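Local coordinates for protein amidase (Bacillus anthracis, PDB 5EWQ) that probably hydrolyses carboxylic acid amides to the acid and ammonia, as a member of the amidase signature family, at residues A209-A213 against A214-P218; A274-F277 against N278-G282; E388-A391 against F392-D396; R399-K402 against Y403-L407. All coordinates share one frame; numbering follows the deposited sequence.

Contacts 1 and 2 are built into the body of the amidase fold, on helices that pack against its large mixed sheet, whereas contacts 3 and 4 lie farther from the chain centre and are only partly buried. Their chemistry follows: contact 1 closes a helix end with backbone bonds, contact 2 sets apolar groups at the face and the edge of a ring, contact 3 sets polar side chains alongside isoleucines, and contact 4 lays a lysine chain over a tyrosine. Contacts 1 and 2 do not touch. Contacts 3 and 4, with centres about 10 Å apart, touch: Arg-400 and Gln-405 of contact 4 bond to Phe-392 and Asn-393 of contact 3; contact 2 lies across the chain centre from both.

Contact 1. Residues A209-A213 against A214-P218; sequences ATVVA and ADFAP
Val-211 and Phe-216 set their side chains at about a right angle where helix 206-213 ends in a Schellman-like C-terminal turn. The helix begins within the glycine- and serine-rich signature sequence of the amidase family, and the turn redirects the chain into strand 219-223. Evidence for the motif is a 6→1 bond, Phe-216 N to Val-211 O at 2.5 Å and in the carbonyl plane, together with the left-handed backbone of Asp-215 (phi 56°, psi 46°). The 5→2 bond of the full Schellman motif is missing, Asp-215 N standing 3.6 Å from Val-212 O, so the turn is only Schellman-like. One residue earlier, Thr-210 O takes the ordinary helical bond from Ala-214 N at 2.7 Å.

The reversal brings Phe-216 back over the helix end, its CB 4.0 Å from Val-211 CB. With CG beside its own backbone N (chi1 -64°), the ring reaches back over Ala-214, whose CB sits 3.6 Å above one face, offset toward the rim. Beyond the turn the ring meets Ile-75 and His-78 of helix 64-79. The Asp-215 side chain leaves the backbone away from the helix; its OD2 is held by a salt bridge to Arg-268 and by the backbone N of Asn-47.

Val-211 O accepts a second, weak bond from Ala-217 N at 2.9 Å, so a single carbonyl gathers two successive amides. Past it, Val-212 CG1 lies 3.6 Å from Ala-217 O. The same oxygen also receives a CA-H...O contact from Val-212 CA, 3.5 Å away.

Contact 2. Residues A274-F277 against N278-G282; sequences ATLF and NAMIG
Phe-277 touches three residues of the following turn, and each part of its side chain has its own neighbour. CB lies 3.4 Å from Asn-278 N. CG stands anti to the backbone N (chi1 -172°), a torsion that carries the ring out beside the last helical turn, where Met-280 and Ile-281 meet it. At CD1 the neighbour is the terminal methyl of Met-280, a selenomethionine here: CE approaches the ring edge, near its plane, at 3.7 Å. Farther out, Ile-281 CG2 comes over one face and is 3.5 Å from CZ. Seen from the ring centroid the same methyl is 20° off the normal, which meets the geometry of a CH-pi contact.

This is the C-terminal end of helix 270-280, which packs back on the preceding strand 263-267: Leu-276, Phe-277 and Met-280 all touch Pro-265. Bonding thins out here. Asn-278 N makes only weak bonds to Ala-274 O and Thr-275 O, while Ala-279 N reaches Leu-276 O in an i to i+3 bond of 3.3 Å, with the donor well above the carbonyl plane.

Met-280 CG passes 3.3 Å from that same Leu-276 O before the selenium turns toward Leu-276 CG, 4.2 Å away. Asn-278 sends its amide off to the loop beyond, OD1 accepting from Tyr-301 N, and the Tyr-301 ring meets Phe-277 with the planes at about 60°.

Contact 3. Residues E388-A391 against F392-D396; sequences EIIA and FNKRD
Lys-394 runs alongside Ile-390, one helical turn earlier, both side chains pointing the same way. Its CG passes 3.3 Å from Ile-390 O, and a bend at chi4 (63°) brings NZ to 3.3 Å from Ile-390 CG2. The ammonium thus lies beside a methyl, while its charge is met by a salt bridge to Glu-409.

Asn-393 repeats this i to i+4 pairing on Ile-389. Its backbone N donates to Ile-389 O at 2.9 Å with an N-H...O angle of 160°, and its ND2 lies 3.5 Å from Ile-389 CG2. ND2 donates to Gln-405 OE1, so this buried nitrogen is satisfied from the start of helix 406-412.

Phe-392 has CG anti to its backbone N (chi1 180°), which swings the ring away from the preceding turn; CB stays close, 3.3 Å from Glu-388 O. Asn-393 OD1 lies in the ring plane at its edge.

Helix 386-394 lies at the surface between two neighbours: Ile-390 and Lys-394 meet helix 406-412, Asn-393 also reaches Ile-408 of it, while Phe-392 meets Arg-400 of the short helix 397-400 in a cation-pi contact.

Contact 4. Residues R399-K402 against Y403-L407; sequences RRIK and YGQTL
The Tyr-403 ring carries the side chain of Lys-402 on one face, the two pointing the same way. Lys-402 CG stands 3.9 Å above the plane, offset toward the rim. Its line to the ring centroid is 4.0 Å long and 14° off the normal, the measure of a CH-pi contact. CD continues across the ring at 3.6 Å from Tyr-403 CZ, and CE lies 3.3 Å from Tyr-403 OH. Because Lys-402 CG is anti to the backbone N (chi1 176°) and the chain is extended as far as CE, three successive methylenes follow the ring outward. Tyr-183 adds an edge-to-face ring contact to Tyr-403.

The second flat group is the Gln-405 amide, with Ile-401 CD1 3.7 Å from its NE2. Ile-401 CG2 meets Gln-405 CB at 3.8 Å. Helix 386-394 holds the amide's polar end, NE2 donating to Ile-390 O.

The backbone makes a type I beta turn from Ile-401 to Gly-404, which links helix 397-400 to helix 406-412. Its closing bond, Gly-404 N to Ile-401 O, is 2.9 Å, the donor 70° out of the carbonyl plane.

On the Lys-402 and Ile-401 side, carbon does the touching. The bend at chi4 turns NZ away from the phenol, leaving methylenes to cover the ring, while the Gln-405 amide ties the turn to helix 386-394.

Contact 1. Residues A209-A213 against A214-P218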
loop_
_atom_site.group_PDB
_atom_site.type_symbol
_atom_site.label_atom_id
_atom_site.label_comp_id
_atom_site.label_asym_id
_atom_site.label_seq_id
_atom_site.Cartn_x
_atom_site.Cartn_y
_atom_site.Cartn_z
ATOM N N ALA A 209 -4.245 -2.781 2.248
ATOM C CA ALA A 209 -5.394 -2.821 1.354
ATOM C C ALA A 209 -6.659 -3.196 2.117
ATOM O O ALA A 209 -7.746 -2.709 1.813
ATOM C CB ALA A 209 -5.151 -3.804 0.220
ATOM N N THR A 210 -6.506 -4.060 3.114
ATOM C CA THR A 210 -7.643 -4.593 3.854
ATOM C C THR A 210 -8.245 -3.574 4.819
ATOM O O THR A 210 -9.466 -3.488 4.956
ATOM C CB THR A 210 -7.248 -5.854 4.644
ATOM O OG1 THR A 210 -6.570 -6.774 3.779
ATOM C CG2 THR A 210 -8.478 -6.527 5.231
ATOM N N VAL A 211 -7.388 -2.804 5.481
ATOM C CA VAL A 211 -7.836 -1.842 6.484
ATOM C C VAL A 211 -8.738 -0.760 5.893
ATOM O O VAL A 211 -9.615 -0.236 6.578
ATOM C CB VAL A 211 -6.643 -1.170 7.195
ATOM C CG1 VAL A 211 -5.919 -2.174 8.075
ATOM C CG2 VAL A 211 -5.690 -0.554 6.183
ATOM N N VAL A 212 -8.526 -0.428 4.623
ATOM C CA VAL A 212 -9.366 0.561 3.958
ATOM C C VAL A 212 -10.537 -0.117 3.255
ATOM O O VAL A 212 -11.576 0.501 3.030
ATOM C CB VAL A 212 -8.567 1.403 2.941
ATOM C CG1 VAL A 212 -7.613 2.344 3.663
ATOM C CG2 VAL A 212 -7.815 0.504 1.973
ATOM N N ALA A 213 -10.369 -1.391 2.920
ATOM C CA ALA A 213 -11.437 -2.155 2.284
ATOM C C ALA A 213 -12.522 -2.509 3.295
ATOM O O ALA A 213 -13.711 -2.433 2.994
ATOM C CB ALA A 213 -10.881 -3.415 1.640
ATOM N N ALA A 214 -12.102 -2.892 4.496
ATOM C CA ALA A 214 -13.033 -3.298 5.543
ATOM C C ALA A 214 -13.348 -2.143 6.488
ATOM O O ALA A 214 -13.926 -2.347 7.557
ATOM C CB ALA A 214 -12.472 -4.477 6.319
ATOM N N ASP A 215 -12.962 -0.935 6.082
ATOM C CA ASP A 215 -13.188 0.280 6.864
ATOM C C ASP A 215 -12.609 0.187 8.274
ATOM O O ASP A 215 -13.273 0.531 9.251
ATOM C CB ASP A 215 -14.683 0.601 6.939
ATOM C CG ASP A 215 -15.256 1.024 5.601
ATOM O OD1 ASP A 215 -15.684 0.140 4.828
ATOM O OD2 ASP A 215 -15.280 2.241 5.320
ATOM N N PHE A 216 -11.371 -0.286 8.370
ATOM C CA PHE A 216 -10.644 -0.284 9.633
ATOM C C PHE A 216 -9.868 1.021 9.761
ATOM O O PHE A 216 -9.335 1.341 10.824
ATOM C CB PHE A 216 -9.694 -1.481 9.722
ATOM C CG PHE A 216 -10.392 -2.813 9.732
ATOM C CD1 PHE A 216 -11.698 -2.923 10.179
ATOM C CD2 PHE A 216 -9.740 -3.953 9.295
ATOM C CE1 PHE A 216 -12.341 -4.147 10.191
ATOM C CE2 PHE A 216 -10.378 -5.179 9.303
ATOM C CZ PHE A 216 -11.679 -5.277 9.753
ATOM N N ALA A 217 -9.818 1.766 8.661
ATOM C CA ALA A 217 -9.106 3.036 8.594
ATOM C C ALA A 217 -9.503 3.784 7.325
ATOM O O ALA A 217 -9.832 3.160 6.316
ATOM C CB ALA A 217 -7.600 2.810 8.634
ATOM N N PRO A 218 -9.478 5.125 7.368
ATOM C CA PRO A 218 -9.811 5.914 6.178
ATOM C C PRO A 218 -8.712 5.823 5.130
ATOM O O PRO A 218 -8.998 5.700 3.939
ATOM C CB PRO A 218 -9.928 7.348 6.717
ATOM C CG PRO A 218 -9.952 7.222 8.209
ATOM C CD PRO A 218 -9.184 5.983 8.524
#

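Contact 2. Residues A274-F277 against N278-G282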
loop_
_atom_site.group_PDB
_atom_site.type_symbol
_atom_site.label_atom_id
_atom_site.label_comp_id
_atom_site.label_asym_id
_atom_site.label_seq_id
_atom_site.Cartn_x
_atom_site.Cartn_y
_atom_site.Cartn_z
ATOM N N ALA A 274 -5.174 10.743 -2.962
ATOM C CA ALA A 274 -4.428 11.953 -3.289
ATOM C C ALA A 274 -4.282 12.851 -2.066
ATOM O O ALA A 274 -3.303 13.587 -1.937
ATOM C CB ALA A 274 -5.110 12.703 -4.418
ATOM N N THR A 275 -5.264 12.785 -1.175
ATOM C CA THR A 275 -5.234 13.552 0.065
ATOM C C THR A 275 -4.064 13.111 0.938
ATOM O O THR A 275 -3.324 13.940 1.470
ATOM C CB THR A 275 -6.548 13.400 0.851
ATOM O OG1 THR A 275 -7.628 13.950 0.086
ATOM C CG2 THR A 275 -6.462 14.121 2.182
ATOM N N LEU A 276 -3.901 11.800 1.073
ATOM C CA LEU A 276 -2.797 11.232 1.834
ATOM C C LEU A 276 -1.467 11.469 1.129
ATOM O O LEU A 276 -0.433 11.659 1.771
ATOM C CB LEU A 276 -3.018 9.733 2.054
ATOM C CG LEU A 276 -1.947 8.980 2.844
ATOM C CD1 LEU A 276 -1.834 9.539 4.249
ATOM C CD2 LEU A 276 -2.258 7.495 2.882
ATOM N N PHE A 277 -1.506 11.468 -0.201
ATOM C CA PHE A 277 -0.306 11.611 -1.019
ATOM C C PHE A 277 0.320 12.998 -0.882
ATOM O O PHE A 277 1.487 13.197 -1.222
ATOM C CB PHE A 277 -0.638 11.320 -2.485
ATOM C CG PHE A 277 0.564 11.259 -3.383
ATOM C CD1 PHE A 277 1.565 10.328 -3.159
ATOM C CD2 PHE A 277 0.683 12.117 -4.462
ATOM C CE1 PHE A 277 2.671 10.266 -3.988
ATOM C CE2 PHE A 277 1.785 12.059 -5.295
ATOM C CZ PHE A 277 2.779 11.130 -5.059
ATOM N N ASN A 278 -0.458 13.951 -0.378
ATOM C CA ASN A 278 0.022 15.316 -0.193
ATOM C C ASN A 278 1.081 15.430 0.901
ATOM O O ASN A 278 1.998 16.244 0.802
ATOM C CB ASN A 278 -1.145 16.251 0.129
ATOM C CG ASN A 278 -2.034 16.511 -1.072
ATOM O OD1 ASN A 278 -1.577 16.482 -2.214
ATOM N ND2 ASN A 278 -3.311 16.771 -0.817
ATOM N N ALA A 279 0.951 14.612 1.941
ATOM C CA ALA A 279 1.846 14.698 3.092
ATOM C C ALA A 279 3.014 13.723 2.998
ATOM O O ALA A 279 3.999 13.857 3.723
ATOM C CB ALA A 279 1.072 14.458 4.378
HETATM N N MSE A 280 2.905 12.738 2.113
HETATM C CA MSE A 280 3.961 11.745 1.959
HETATM C C MSE A 280 5.125 12.295 1.143
HETATM O O MSE A 280 6.289 12.036 1.450
HETATM C CB MSE A 280 3.422 10.477 1.299
HETATM C CG MSE A 280 2.259 9.829 2.027
HETATM SE SE MSE A 280 1.864 8.082 1.262
HETATM C CE MSE A 280 2.846 8.292 -0.409
ATOM N N ILE A 281 4.803 13.055 0.100
ATOM C CA ILE A 281 5.822 13.629 -0.772
ATOM C C ILE A 281 6.649 14.680 -0.045
ATOM O O ILE A 281 6.252 15.179 1.008
ATOM C CB ILE A 281 5.198 14.266 -2.027
ATOM C CG1 ILE A 281 4.294 15.438 -1.636
ATOM C CG2 ILE A 281 4.426 13.230 -2.819
ATOM C CD1 ILE A 281 3.647 16.132 -2.816
ATOM N N GLY A 282 7.800 15.016 -0.617
ATOM C CA GLY A 282 8.677 16.012 -0.032
ATOM C C GLY A 282 10.137 15.737 -0.326
ATOM O O GLY A 282 10.468 14.830 -1.091
#

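Contact 3. Residues E388-A391 against F392-D396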
loop_
_atom_site.group_PDB
_atom_site.type_symbol
_atom_site.label_atom_id
_atom_site.label_comp_id
_atom_site.label_asym_id
_atom_site.label_seq_id
_atom_site.Cartn_x
_atom_site.Cartn_y
_atom_site.Cartn_z
ATOM N N GLU A 388 22.300 -13.542 11.017
ATOM C CA GLU A 388 21.759 -13.811 12.344
ATOM C C GLU A 388 20.272 -14.150 12.283
ATOM O O GLU A 388 19.774 -14.936 13.090
ATOM C CB GLU A 388 21.995 -12.614 13.266
ATOM C CG GLU A 388 23.466 -12.325 13.521
ATOM C CD GLU A 388 23.689 -11.050 14.312
ATOM O OE1 GLU A 388 24.853 -10.606 14.405
ATOM O OE2 GLU A 388 22.704 -10.494 14.839
ATOM N N ILE A 389 19.570 -13.554 11.323
ATOM C CA ILE A 389 18.157 -13.847 11.104
ATOM C C ILE A 389 17.960 -15.303 10.705
ATOM O O ILE A 389 17.109 -16.002 11.259
ATOM C CB ILE A 389 17.554 -12.942 10.014
ATOM C CG1 ILE A 389 17.597 -11.480 10.455
ATOM C CG2 ILE A 389 16.125 -13.358 9.701
ATOM C CD1 ILE A 389 17.206 -10.503 9.373
ATOM N N ILE A 390 18.756 -15.749 9.737
ATOM C CA ILE A 390 18.695 -17.121 9.245
ATOM C C ILE A 390 18.925 -18.122 10.374
ATOM O O ILE A 390 18.234 -19.138 10.469
ATOM C CB ILE A 390 19.733 -17.356 8.128
ATOM C CG1 ILE A 390 19.455 -16.429 6.942
ATOM C CG2 ILE A 390 19.723 -18.806 7.680
ATOM C CD1 ILE A 390 20.440 -16.580 5.802
ATOM N N ALA A 391 19.891 -17.821 11.235
ATOM C CA ALA A 391 20.189 -18.671 12.380
ATOM C C ALA A 391 19.065 -18.615 13.408
ATOM O O ALA A 391 18.773 -19.605 14.079
ATOM C CB ALA A 391 21.509 -18.260 13.013
ATOM N N PHE A 392 18.437 -17.450 13.524
ATOM C CA PHE A 392 17.345 -17.250 14.471
ATOM C C PHE A 392 16.112 -18.058 14.079
ATOM O O PHE A 392 15.478 -18.689 14.925
ATOM C CB PHE A 392 16.991 -15.763 14.566
ATOM C CG PHE A 392 15.868 -15.464 15.518
ATOM C CD1 PHE A 392 16.118 -15.269 16.866
ATOM C CD2 PHE A 392 14.562 -15.369 15.064
ATOM C CE1 PHE A 392 15.090 -14.991 17.744
ATOM C CE2 PHE A 392 13.529 -15.093 15.938
ATOM C CZ PHE A 392 13.792 -14.902 17.279
ATOM N N ASN A 393 15.777 -18.029 12.793
ATOM C CA ASN A 393 14.609 -18.736 12.284
ATOM C C ASN A 393 14.740 -20.251 12.406
ATOM O O ASN A 393 13.749 -20.952 12.613
ATOM C CB ASN A 393 14.357 -18.357 10.822
ATOM C CG ASN A 393 13.951 -16.905 10.656
ATOM O OD1 ASN A 393 13.375 -16.301 11.562
ATOM N ND2 ASN A 393 14.246 -16.338 9.491
ATOM N N LYS A 394 15.966 -20.745 12.278
ATOM C CA LYS A 394 16.237 -22.178 12.338
ATOM C C LYS A 394 15.896 -22.793 13.694
ATOM O O LYS A 394 15.568 -23.976 13.782
ATOM C CB LYS A 394 17.708 -22.452 12.012
ATOM C CG LYS A 394 18.052 -22.429 10.531
ATOM C CD LYS A 394 19.549 -22.619 10.327
ATOM C CE LYS A 394 19.878 -23.094 8.919
ATOM N NZ LYS A 394 19.505 -22.105 7.874
ATOM N N ARG A 395 15.969 -21.986 14.748
ATOM C CA ARG A 395 15.788 -22.485 16.109
ATOM C C ARG A 395 14.331 -22.816 16.427
ATOM O O ARG A 395 14.042 -23.479 17.424
ATOM C CB ARG A 395 16.330 -21.470 17.118
ATOM C CG ARG A 395 17.820 -21.199 16.965
ATOM C CD ARG A 395 18.330 -20.241 18.028
ATOM N NE ARG A 395 19.735 -19.897 17.829
ATOM C CZ ARG A 395 20.751 -20.555 18.378
ATOM N NH1 ARG A 395 21.998 -20.169 18.143
ATOM N NH2 ARG A 395 20.520 -21.597 19.166
ATOM N N ASP A 396 13.419 -22.352 15.580
ATOM C CA ASP A 396 12.005 -22.690 15.708
ATOM C C ASP A 396 11.326 -22.551 14.349
ATOM O O ASP A 396 10.554 -21.619 14.117
ATOM C CB ASP A 396 11.323 -21.802 16.752
ATOM C CG ASP A 396 9.973 -22.343 17.186
ATOM O OD1 ASP A 396 9.698 -23.534 16.927
ATOM O OD2 ASP A 396 9.193 -21.581 17.795
#

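Contact 4. Residues R399-K402 against Y403-L407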
loop_
_atom_site.group_PDB
_atom_site.type_symbol
_atom_site.label_atom_id
_atom_site.label_comp_id
_atom_site.label_asym_id
_atom_site.label_seq_id
_atom_site.Cartn_x
_atom_site.Cartn_y
_atom_site.Cartn_z
ATOM N N ARG A 399 7.368 -22.248 13.540
ATOM C CA ARG A 399 6.744 -20.994 13.934
ATOM C C ARG A 399 7.302 -19.814 13.139
ATOM O O ARG A 399 6.546 -19.002 12.605
ATOM C CB ARG A 399 6.940 -20.753 15.434
ATOM C CG ARG A 399 5.729 -20.168 16.158
ATOM C CD ARG A 399 5.230 -18.903 15.482
ATOM N NE ARG A 399 4.672 -17.937 16.419
ATOM C CZ ARG A 399 4.386 -16.681 16.096
ATOM N NH1 ARG A 399 3.881 -15.853 17.002
ATOM N NH2 ARG A 399 4.612 -16.253 14.863
ATOM N N ARG A 400 8.625 -19.727 13.063
ATOM C CA ARG A 400 9.284 -18.543 12.520
ATOM C C ARG A 400 9.414 -18.564 10.998
ATOM O O ARG A 400 9.412 -17.514 10.357
ATOM C CB ARG A 400 10.659 -18.383 13.171
ATOM C CG ARG A 400 10.575 -18.291 14.685
ATOM C CD ARG A 400 11.935 -18.299 15.354
ATOM N NE ARG A 400 11.798 -18.229 16.807
ATOM C CZ ARG A 400 12.817 -18.218 17.658
ATOM N NH1 ARG A 400 14.064 -18.274 17.208
ATOM N NH2 ARG A 400 12.590 -18.148 18.963
ATOM N N ILE A 401 9.523 -19.757 10.421
ATOM C CA ILE A 401 9.586 -19.901 8.969
ATOM C C ILE A 401 8.788 -21.114 8.501
ATOM O O ILE A 401 9.351 -22.078 7.979
ATOM C CB ILE A 401 11.039 -20.025 8.467
ATOM C CG1 ILE A 401 11.861 -20.900 9.416
ATOM C CG2 ILE A 401 11.681 -18.652 8.339
ATOM C CD1 ILE A 401 13.229 -21.257 8.880
ATOM N N LYS A 402 7.472 -21.053 8.692
ATOM C CA LYS A 402 6.574 -22.147 8.331
ATOM C C LYS A 402 6.737 -22.569 6.873
ATOM O O LYS A 402 6.637 -23.752 6.545
ATOM C CB LYS A 402 5.120 -21.747 8.599
ATOM C CG LYS A 402 4.095 -22.783 8.160
ATOM C CD LYS A 402 2.675 -22.268 8.338
ATOM C CE LYS A 402 1.658 -23.244 7.775
ATOM N NZ LYS A 402 1.696 -24.556 8.477
ATOM N N TYR A 403 7.001 -21.598 6.006
ATOM C CA TYR A 403 7.152 -21.874 4.582
ATOM C C TYR A 403 8.605 -21.738 4.136
ATOM O O TYR A 403 8.890 -21.654 2.944
ATOM C CB TYR A 403 6.253 -20.943 3.765
ATOM C CG TYR A 403 4.797 -21.006 4.170
ATOM C CD1 TYR A 403 3.951 -21.976 3.648
ATOM C CD2 TYR A 403 4.269 -20.100 5.082
ATOM C CE1 TYR A 403 2.620 -22.041 4.019
ATOM C CE2 TYR A 403 2.938 -20.157 5.458
ATOM C CZ TYR A 403 2.120 -21.129 4.923
ATOM O OH TYR A 403 0.796 -21.190 5.293
ATOM N N GLY A 404 9.519 -21.719 5.102
ATOM C CA GLY A 404 10.940 -21.680 4.804
ATOM C C GLY A 404 11.504 -20.281 4.640
ATOM O O GLY A 404 10.807 -19.290 4.853
ATOM N N GLN A 405 12.776 -20.208 4.256
ATOM C CA GLN A 405 13.457 -18.931 4.067
ATOM C C GLN A 405 14.496 -19.024 2.952
ATOM O O GLN A 405 15.604 -18.502 3.075
ATOM C CB GLN A 405 14.119 -18.480 5.372
ATOM C CG GLN A 405 15.019 -19.528 6.010
ATOM C CD GLN A 405 15.729 -19.016 7.248
ATOM O OE1 GLN A 405 15.584 -17.853 7.625
ATOM N NE2 GLN A 405 16.501 -19.883 7.887
ATOM N N THR A 406 14.121 -19.684 1.861
ATOM C CA THR A 406 15.030 -19.937 0.747
ATOM C C THR A 406 15.549 -18.652 0.098
ATOM O O THR A 406 16.711 -18.577 -0.304
ATOM C CB THR A 406 14.349 -20.797 -0.338
ATOM O OG1 THR A 406 13.747 -21.948 0.270
ATOM C CG2 THR A 406 15.361 -21.251 -1.381
ATOM N N LEU A 407 14.687 -17.644 0.004
ATOM C CA LEU A 407 15.038 -16.403 -0.682
ATOM C C LEU A 407 16.098 -15.589 0.057
ATOM O O LEU A 407 17.042 -15.092 -0.559
ATOM C CB LEU A 407 13.788 -15.549 -0.901
ATOM C CG LEU A 407 12.942 -15.944 -2.113
ATOM C CD1 LEU A 407 11.632 -15.174 -2.135
ATOM C CD2 LEU A 407 13.725 -15.704 -3.392
#